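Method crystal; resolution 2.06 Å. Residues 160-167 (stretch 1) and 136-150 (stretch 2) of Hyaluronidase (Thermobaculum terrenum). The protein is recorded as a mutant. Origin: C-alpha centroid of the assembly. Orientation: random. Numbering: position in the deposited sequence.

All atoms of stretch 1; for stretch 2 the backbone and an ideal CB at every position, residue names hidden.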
ATOM      1  N   GLN C 160      18.327  -0.884 -22.071  1.00 39.31           N
ATOM      2  CA  GLN C 160      17.997   0.097 -21.045  1.00 38.98           C
ATOM      3  C   GLN C 160      18.059  -0.575 -19.697  1.00 36.02           C
ATOM      4  O   GLN C 160      17.503  -1.662 -19.520  1.00 36.73           O
ATOM      5  CB  GLN C 160      16.597   0.661 -21.268  1.00 41.73           C
ATOM      6  CG  GLN C 160      16.532   1.678 -22.389  1.00 44.52           C
ATOM      7  CD  GLN C 160      15.120   2.111 -22.711  1.00 48.26           C
ATOM      8  OE1 GLN C 160      14.168   1.349 -22.538  1.00 51.36           O
ATOM      9  NE2 GLN C 160      14.977   3.339 -23.200  1.00 50.03           N
ATOM     10  N   ILE C 161      18.741   0.071 -18.762  1.00 32.02           N
ATOM     11  CA  ILE C 161      18.800  -0.390 -17.394  1.00 31.01           C
ATOM     12  C   ILE C 161      18.097   0.636 -16.511  1.00 29.11           C
ATOM     13  O   ILE C 161      18.315   1.843 -16.635  1.00 28.87           O
ATOM     14  CB  ILE C 161      20.250  -0.620 -16.906  1.00 31.46           C
ATOM     15  CG1 ILE C 161      20.902  -1.757 -17.702  1.00 31.89           C
ATOM     16  CG2 ILE C 161      20.273  -0.958 -15.405  1.00 31.57           C
ATOM     17  CD1 ILE C 161      22.406  -1.859 -17.523  1.00 32.26           C
ATOM     18  N   ILE C 162      17.249   0.130 -15.627  1.00 27.60           N
ATOM     19  CA  ILE C 162      16.709   0.913 -14.523  1.00 26.98           C
ATOM     20  C   ILE C 162      17.253   0.262 -13.250  1.00 26.18           C
ATOM     21  O   ILE C 162      17.221  -0.958 -13.103  1.00 25.57           O
ATOM     22  CB  ILE C 162      15.158   1.027 -14.554  1.00 26.76           C
ATOM     23  CG1 ILE C 162      14.664   1.930 -13.416  1.00 26.75           C
ATOM     24  CG2 ILE C 162      14.469  -0.333 -14.492  1.00 26.41           C
ATOM     25  CD1 ILE C 162      13.272   2.480 -13.633  1.00 27.20           C
ATOM     26  N   MET C 163      17.814   1.073 -12.363  1.00 25.89           N
ATOM     27  CA  MET C 163      18.382   0.558 -11.129  1.00 26.73           C
ATOM     28  C   MET C 163      17.638   1.144  -9.944  1.00 26.38           C
ATOM     29  O   MET C 163      17.109   2.254 -10.025  1.00 27.35           O
ATOM     30  CB  MET C 163      19.897   0.834 -11.050  1.00 26.91           C
ATOM     31  CG  MET C 163      20.318   2.274 -10.755  1.00 27.60           C
ATOM     32  SD  MET C 163      20.379   2.725  -9.000  1.00 28.42           S
ATOM     33  CE  MET C 163      21.771   1.750  -8.426  1.00 27.74           C
ATOM     34  N   CYS C 164      17.593   0.383  -8.852  1.00 26.17           N
ATOM     35  CA  CYS C 164      17.084   0.877  -7.578  1.00 25.50           C
ATOM     36  C   CYS C 164      18.272   1.029  -6.642  1.00 25.28           C
ATOM     37  O   CYS C 164      18.984   0.056  -6.392  1.00 25.24           O
ATOM     38  CB  CYS C 164      16.043  -0.060  -6.964  1.00 25.77           C
ATOM     39  SG  CYS C 164      15.229   0.666  -5.508  1.00 25.07           S
ATOM     40  N   PRO C 165      18.506   2.253  -6.133  1.00 24.98           N
ATOM     41  CA  PRO C 165      19.611   2.441  -5.199  1.00 25.26           C
ATOM     42  C   PRO C 165      19.342   1.814  -3.836  1.00 25.98           C
ATOM     43  O   PRO C 165      18.195   1.523  -3.495  1.00 26.95           O
ATOM     44  CB  PRO C 165      19.731   3.958  -5.081  1.00 25.40           C
ATOM     45  CG  PRO C 165      18.427   4.518  -5.536  1.00 25.26           C
ATOM     46  CD  PRO C 165      17.744   3.491  -6.372  1.00 24.76           C
ATOM     47  N   THR C 166      20.412   1.597  -3.080  1.00 26.98           N
ATOM     48  CA  THR C 166      20.329   1.080  -1.711  1.00 27.87           C
ATOM     49  C   THR C 166      19.751   2.129  -0.761  1.00 28.72           C
ATOM     50  O   THR C 166      19.069   1.785   0.199  1.00 29.53           O
ATOM     51  CB  THR C 166      21.714   0.583  -1.248  1.00 28.10           C
ATOM     52  OG1 THR C 166      22.172  -0.420  -2.168  1.00 27.61           O
ATOM     53  CG2 THR C 166      21.655  -0.004   0.142  1.00 28.31           C
ATOM     54  N   PHE C 167      20.009   3.403  -1.054  1.00 29.44           N
ATOM     55  CA  PHE C 167      19.337   4.523  -0.398  1.00 30.07           C
ATOM     56  C   PHE C 167      18.356   5.112  -1.405  1.00 29.32           C
ATOM     57  O   PHE C 167      18.764   5.828  -2.327  1.00 30.41           O
ATOM     58  CB  PHE C 167      20.365   5.554   0.077  1.00 31.12           C
ATOM     59  CG  PHE C 167      21.268   5.036   1.170  1.00 32.34           C
ATOM     60  CD1 PHE C 167      22.430   4.331   0.859  1.00 32.84           C
ATOM     61  CD2 PHE C 167      20.940   5.221   2.513  1.00 33.29           C
ATOM     62  CE1 PHE C 167      23.256   3.835   1.862  1.00 33.49           C
ATOM     63  CE2 PHE C 167      21.761   4.725   3.522  1.00 34.06           C
ATOM     64  CZ  PHE C 167      22.922   4.034   3.196  1.00 34.04           C
ATOM     65  N   UNK C 136      33.492   2.615  -1.525  1.00 41.13           N
ATOM     66  CA  UNK C 136      32.138   2.529  -0.959  1.00 38.87           C
ATOM     67  C   UNK C 136      31.121   1.854  -1.899  1.00 36.16           C
ATOM     68  O   UNK C 136      31.440   1.532  -3.049  1.00 35.18           O
ATOM     69  CB  UNK C 136      31.645   3.934  -0.608  1.00 38.87           C
ATOM     70  N   UNK C 137      29.914   1.634  -1.377  1.00 33.53           N
ATOM     71  CA  UNK C 137      28.823   0.931  -2.075  1.00 32.18           C
ATOM     72  C   UNK C 137      28.484   1.567  -3.416  1.00 30.76           C
ATOM     73  O   UNK C 137      28.371   0.881  -4.426  1.00 30.38           O
ATOM     74  CB  UNK C 137      27.570   0.902  -1.197  1.00 32.18           C
ATOM     75  N   UNK C 138      28.311   2.886  -3.404  1.00 31.34           N
ATOM     76  CA  UNK C 138      27.960   3.652  -4.609  1.00 31.49           C
ATOM     77  C   UNK C 138      28.943   3.454  -5.760  1.00 31.87           C
ATOM     78  O   UNK C 138      28.532   3.374  -6.911  1.00 31.84           O
ATOM     79  CB  UNK C 138      27.881   5.141  -4.268  1.00 31.49           C
ATOM     80  N   UNK C 139      30.233   3.339  -5.439  1.00 34.13           N
ATOM     81  CA  UNK C 139      31.287   3.157  -6.447  1.00 34.69           C
ATOM     82  C   UNK C 139      31.233   1.754  -7.032  1.00 33.02           C
ATOM     83  O   UNK C 139      31.365   1.574  -8.247  1.00 33.55           O
ATOM     84  CB  UNK C 139      32.667   3.419  -5.840  1.00 34.69           C
ATOM     85  N   UNK C 140      31.055   0.763  -6.160  1.00 32.20           N
ATOM     86  CA  UNK C 140      30.967  -0.633  -6.579  1.00 31.95           C
ATOM     87  C   UNK C 140      29.778  -0.820  -7.519  1.00 32.04           C
ATOM     88  O   UNK C 140      29.931  -1.343  -8.619  1.00 31.68           O
ATOM     89  CB  UNK C 140      30.842  -1.556  -5.365  1.00 31.95           C
ATOM     90  N   UNK C 141      28.611  -0.356  -7.072  1.00 32.14           N
ATOM     91  CA  UNK C 141      27.369  -0.433  -7.848  1.00 31.82           C
ATOM     92  C   UNK C 141      27.460   0.288  -9.192  1.00 31.34           C
ATOM     93  O   UNK C 141      27.049  -0.259 -10.219  1.00 30.97           O
ATOM     94  CB  UNK C 141      26.214   0.154  -7.035  1.00 31.82           C
ATOM     95  N   UNK C 142      27.991   1.510  -9.178  1.00 31.12           N
ATOM     96  CA  UNK C 142      28.143   2.297 -10.404  1.00 31.17           C
ATOM     97  C   UNK C 142      29.026   1.574 -11.425  1.00 31.44           C
ATOM     98  O   UNK C 142      28.683   1.509 -12.606  1.00 30.56           O
ATOM     99  CB  UNK C 142      28.735   3.670 -10.081  1.00 31.17           C
ATOM    100  N   UNK C 143      30.147   1.024 -10.954  1.00 32.20           N
ATOM    101  CA  UNK C 143      31.071   0.271 -11.808  1.00 32.77           C
ATOM    102  C   UNK C 143      30.452  -1.026 -12.327  1.00 31.86           C
ATOM    103  O   UNK C 143      30.630  -1.382 -13.496  1.00 32.35           O
ATOM    104  CB  UNK C 143      32.355  -0.045 -11.038  1.00 32.77           C
ATOM    105  N   UNK C 144      29.734  -1.734 -11.461  1.00 31.01           N
ATOM    106  CA  UNK C 144      29.027  -2.941 -11.879  1.00 30.68           C
ATOM    107  C   UNK C 144      27.990  -2.632 -12.959  1.00 29.88           C
ATOM    108  O   UNK C 144      27.953  -3.293 -13.998  1.00 28.99           O
ATOM    109  CB  UNK C 144      28.351  -3.601 -10.676  1.00 30.68           C
ATOM    110  N   UNK C 145      27.156  -1.628 -12.709  1.00 29.95           N
ATOM    111  CA  UNK C 145      26.077  -1.285 -13.644  1.00 30.61           C
ATOM    112  C   UNK C 145      26.610  -0.759 -14.972  1.00 30.48           C
ATOM    113  O   UNK C 145      26.058  -1.081 -16.029  1.00 29.88           O
ATOM    114  CB  UNK C 145      25.149  -0.243 -13.016  1.00 30.61           C
ATOM    115  N   UNK C 146      27.683   0.034 -14.913  1.00 31.43           N
ATOM    116  CA  UNK C 146      28.389   0.492 -16.119  1.00 31.17           C
ATOM    117  C   UNK C 146      28.840  -0.692 -16.968  1.00 30.68           C
ATOM    118  O   UNK C 146      28.584  -0.722 -18.175  1.00 31.41           O
ATOM    119  CB  UNK C 146      29.596   1.353 -15.740  1.00 31.17           C
ATOM    120  N   UNK C 147      29.485  -1.666 -16.325  1.00 31.34           N
ATOM    121  CA  UNK C 147      29.972  -2.872 -17.017  1.00 32.64           C
ATOM    122  C   UNK C 147      28.846  -3.750 -17.570  1.00 31.71           C
ATOM    123  O   UNK C 147      28.994  -4.329 -18.650  1.00 31.38           O
ATOM    124  CB  UNK C 147      30.831  -3.702 -16.061  1.00 32.64           C
ATOM    125  N   UNK C 148      27.725  -3.839 -16.854  1.00 30.67           N
ATOM    126  CA  UNK C 148      26.570  -4.594 -17.367  1.00 30.92           C
ATOM    127  C   UNK C 148      26.005  -3.896 -18.613  1.00 30.87           C
ATOM    128  O   UNK C 148      25.707  -4.562 -19.602  1.00 32.08           O
ATOM    129  CB  UNK C 148      25.489  -4.727 -16.293  1.00 30.92           C
ATOM    130  N   UNK C 149      25.887  -2.566 -18.566  1.00 32.20           N
ATOM    131  CA  UNK C 149      25.381  -1.784 -19.699  1.00 33.65           C
ATOM    132  C   UNK C 149      26.269  -1.937 -20.928  1.00 34.79           C
ATOM    133  O   UNK C 149      25.779  -2.246 -22.018  1.00 35.77           O
ATOM    134  CB  UNK C 149      25.274  -0.306 -19.318  1.00 33.65           C
ATOM    135  N   UNK C 150      27.568  -1.719 -20.736  1.00 35.05           N
ATOM    136  CA  UNK C 150      28.552  -1.858 -21.814  1.00 36.03           C
ATOM    137  C   UNK C 150      28.485  -3.239 -22.482  1.00 36.14           C
ATOM    138  O   UNK C 150      28.557  -3.328 -23.708  1.00 38.99           O
ATOM    139  CB  UNK C 150      29.960  -1.615 -21.268  1.00 36.03           C
TER

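Strand 160-164 and the helix of stretch 2 run nearly antiparallel, at 159°, with their axes 9.4 Å apart at closest approach. Ile161, Met163 and Thr166 point toward the helix, so they supply the contacts for the helix positions that face the strand.

Position 136 lies just before the helix, at the N-cap, with extended backbone angles (-163/174). Stretch 1 is out of reach. Small polar residues such as Ser, Thr, Asp or Asn are common here. It is Asn136.

Position 137 opens the helix and points toward stretch 1, but its ideal CB has nothing within 5.5 Å. A side chain must be long to reach Thr166, and either an apolar or a polar one could do so. It is Leu137. Its CD1 lies 3.3 Å from Thr166 OG1, a close contact. Both chi angles fall between the usual wells.

Positions 138, 139 and 140 have no contact with stretch 1, which therefore sets no preference beyond helical angles. They are Ala138, Glu139 and Ala140.

Position 141 points toward stretch 1. Its ideal CB is 4.9 Å from Met163 CE, and the hydroxyl of Thr166 lies further along. An apolar side chain could pack on the methionine; a long polar one could also reach the hydroxyl. It is Gln141. Its extended chain (chi1 m, chi2 t) carries the amide to Thr166, where NE2 donates a hydrogen bond to OG1 at 2.8 Å. The N-H...acceptor angle of 164° is close to linear. This is the only hydrogen bond between the stretches.

Positions 142, 143 and 144 do not touch stretch 1, and many residues would fit. They are Ala142, Asp143 and Phe144.

Position 145 points toward the strand, with Ile161 and Met163 before it. The ideal CB is 5.5 Å from Ile161 CG2, which leaves room for a branched or long apolar chain such as Leu, Ile or Met. It is Leu145. CD1 packs against Met163 CE at 3.6 Å, while CD2 lies 4.3 Å from Ile161 CG2. Leu145 thus packs on both Ile161 and Met163.

Positions 146 and 147 make no contact with stretch 1, so polar side chains are possible. Thr146 OG1 donates to Ala142 O at 2.6 Å, one turn back. Arg147 NH2 forms a salt bridge with Asp143 OD2 at 3.2 Å.

Position 148 points toward stretch 1, with its ideal CB 4.4 Å from Ile161 CD1. Val, Ile, Leu or Ala would suit this apolar neighbour. It is Val148, whose CG1 is 4.1 Å from Ile161 CD1.

Position 149 points sideways, yet its ideal CB is already 3.7 Å from Ile161 CD1. Apolar residues suit it best, and even Ala would make the contact. It is Leu149. Its CA and CB each lie 3.7 Å from Ile161 CD1, so the isoleucine packs against the helix backbone as well.

Position 150 points away, and polar residues would fit. It is Gln150, which touches a crystal neighbour.

Stretch 2, residues 136-150: NLAEAQADFLTRVLQ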
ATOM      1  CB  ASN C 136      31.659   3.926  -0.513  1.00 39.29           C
ATOM      2  CG  ASN C 136      31.892   4.996  -1.566  1.00 39.47           C
ATOM      3  OD1 ASN C 136      32.686   5.910  -1.373  1.00 42.48           O
ATOM      4  ND2 ASN C 136      31.198   4.891  -2.676  1.00 39.25           N
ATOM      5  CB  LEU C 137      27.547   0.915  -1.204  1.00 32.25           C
ATOM      6  CG  LEU C 137      26.667  -0.338  -1.087  1.00 32.59           C
ATOM      7  CD1 LEU C 137      25.219   0.077  -0.869  1.00 32.28           C
ATOM      8  CD2 LEU C 137      26.769  -1.295  -2.261  1.00 33.10           C
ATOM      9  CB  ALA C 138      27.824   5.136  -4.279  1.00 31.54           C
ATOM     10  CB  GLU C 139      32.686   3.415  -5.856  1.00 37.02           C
ATOM     11  CG  GLU C 139      33.146   4.864  -5.942  1.00 39.43           C
ATOM     12  CD  GLU C 139      34.500   5.113  -5.276  1.00 41.50           C
ATOM     13  OE1 GLU C 139      34.784   6.288  -4.959  1.00 42.52           O
ATOM     14  OE2 GLU C 139      35.280   4.152  -5.066  1.00 41.32           O
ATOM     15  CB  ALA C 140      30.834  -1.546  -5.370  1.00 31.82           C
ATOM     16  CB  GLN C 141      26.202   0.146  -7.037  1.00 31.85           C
ATOM     17  CG  GLN C 141      25.790  -0.741  -5.876  1.00 32.58           C
ATOM     18  CD  GLN C 141      24.728  -0.124  -4.989  1.00 32.19           C
ATOM     19  OE1 GLN C 141      24.413   1.058  -5.098  1.00 32.77           O
ATOM     20  NE2 GLN C 141      24.160  -0.936  -4.108  1.00 31.81           N
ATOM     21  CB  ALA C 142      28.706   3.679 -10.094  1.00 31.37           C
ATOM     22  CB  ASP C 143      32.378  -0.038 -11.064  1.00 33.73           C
ATOM     23  CG  ASP C 143      33.323  -0.901 -11.885  1.00 34.63           C
ATOM     24  OD1 ASP C 143      33.547  -0.570 -13.070  1.00 35.77           O
ATOM     25  OD2 ASP C 143      33.816  -1.921 -11.359  1.00 34.63           O
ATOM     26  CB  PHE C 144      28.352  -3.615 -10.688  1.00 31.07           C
ATOM     27  CG  PHE C 144      27.693  -4.917 -11.032  1.00 31.38           C
ATOM     28  CD1 PHE C 144      28.453  -6.056 -11.217  1.00 31.84           C
ATOM     29  CD2 PHE C 144      26.313  -5.004 -11.180  1.00 32.23           C
ATOM     30  CE1 PHE C 144      27.859  -7.269 -11.534  1.00 31.75           C
ATOM     31  CE2 PHE C 144      25.709  -6.211 -11.495  1.00 31.98           C
ATOM     32  CZ  PHE C 144      26.484  -7.345 -11.673  1.00 32.43           C
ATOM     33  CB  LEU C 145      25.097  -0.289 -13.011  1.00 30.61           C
ATOM     34  CG  LEU C 145      24.269  -0.871 -11.856  1.00 30.70           C
ATOM     35  CD1 LEU C 145      23.620   0.249 -11.060  1.00 30.31           C
ATOM     36  CD2 LEU C 145      23.227  -1.862 -12.362  1.00 30.73           C
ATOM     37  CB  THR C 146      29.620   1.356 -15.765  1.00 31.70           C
ATOM     38  OG1 THR C 146      29.203   2.493 -14.998  1.00 31.20           O
ATOM     39  CG2 THR C 146      30.363   1.836 -17.045  1.00 31.47           C
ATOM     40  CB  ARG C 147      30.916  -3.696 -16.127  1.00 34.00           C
ATOM     41  CG  ARG C 147      32.331  -3.136 -16.086  1.00 35.29           C
ATOM     42  CD  ARG C 147      33.299  -4.048 -15.354  1.00 35.99           C
ATOM     43  NE  ARG C 147      33.078  -4.015 -13.908  1.00 36.59           N
ATOM     44  CZ  ARG C 147      32.649  -5.026 -13.143  1.00 36.07           C
ATOM     45  NH1 ARG C 147      32.394  -6.232 -13.639  1.00 35.03           N
ATOM     46  NH2 ARG C 147      32.494  -4.824 -11.834  1.00 36.65           N
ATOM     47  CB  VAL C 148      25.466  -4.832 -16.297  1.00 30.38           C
ATOM     48  CG1 VAL C 148      24.239  -5.503 -16.911  1.00 29.83           C
ATOM     49  CG2 VAL C 148      25.999  -5.684 -15.143  1.00 29.91           C
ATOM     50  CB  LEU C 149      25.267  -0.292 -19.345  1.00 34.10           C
ATOM     51  CG  LEU C 149      24.612   0.612 -20.405  1.00 35.05           C
ATOM     52  CD1 LEU C 149      23.187   0.165 -20.715  1.00 35.47           C
ATOM     53  CD2 LEU C 149      24.626   2.068 -19.968  1.00 35.13           C
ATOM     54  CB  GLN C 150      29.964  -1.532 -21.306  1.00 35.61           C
ATOM     55  CG  GLN C 150      30.160  -0.041 -21.069  1.00 35.40           C
ATOM     56  CD  GLN C 150      31.458   0.325 -20.365  1.00 36.92           C
ATOM     57  OE1 GLN C 150      32.167  -0.533 -19.827  1.00 37.87           O
ATOM     58  NE2 GLN C 150      31.767   1.620 -20.350  1.00 36.39           N
TER
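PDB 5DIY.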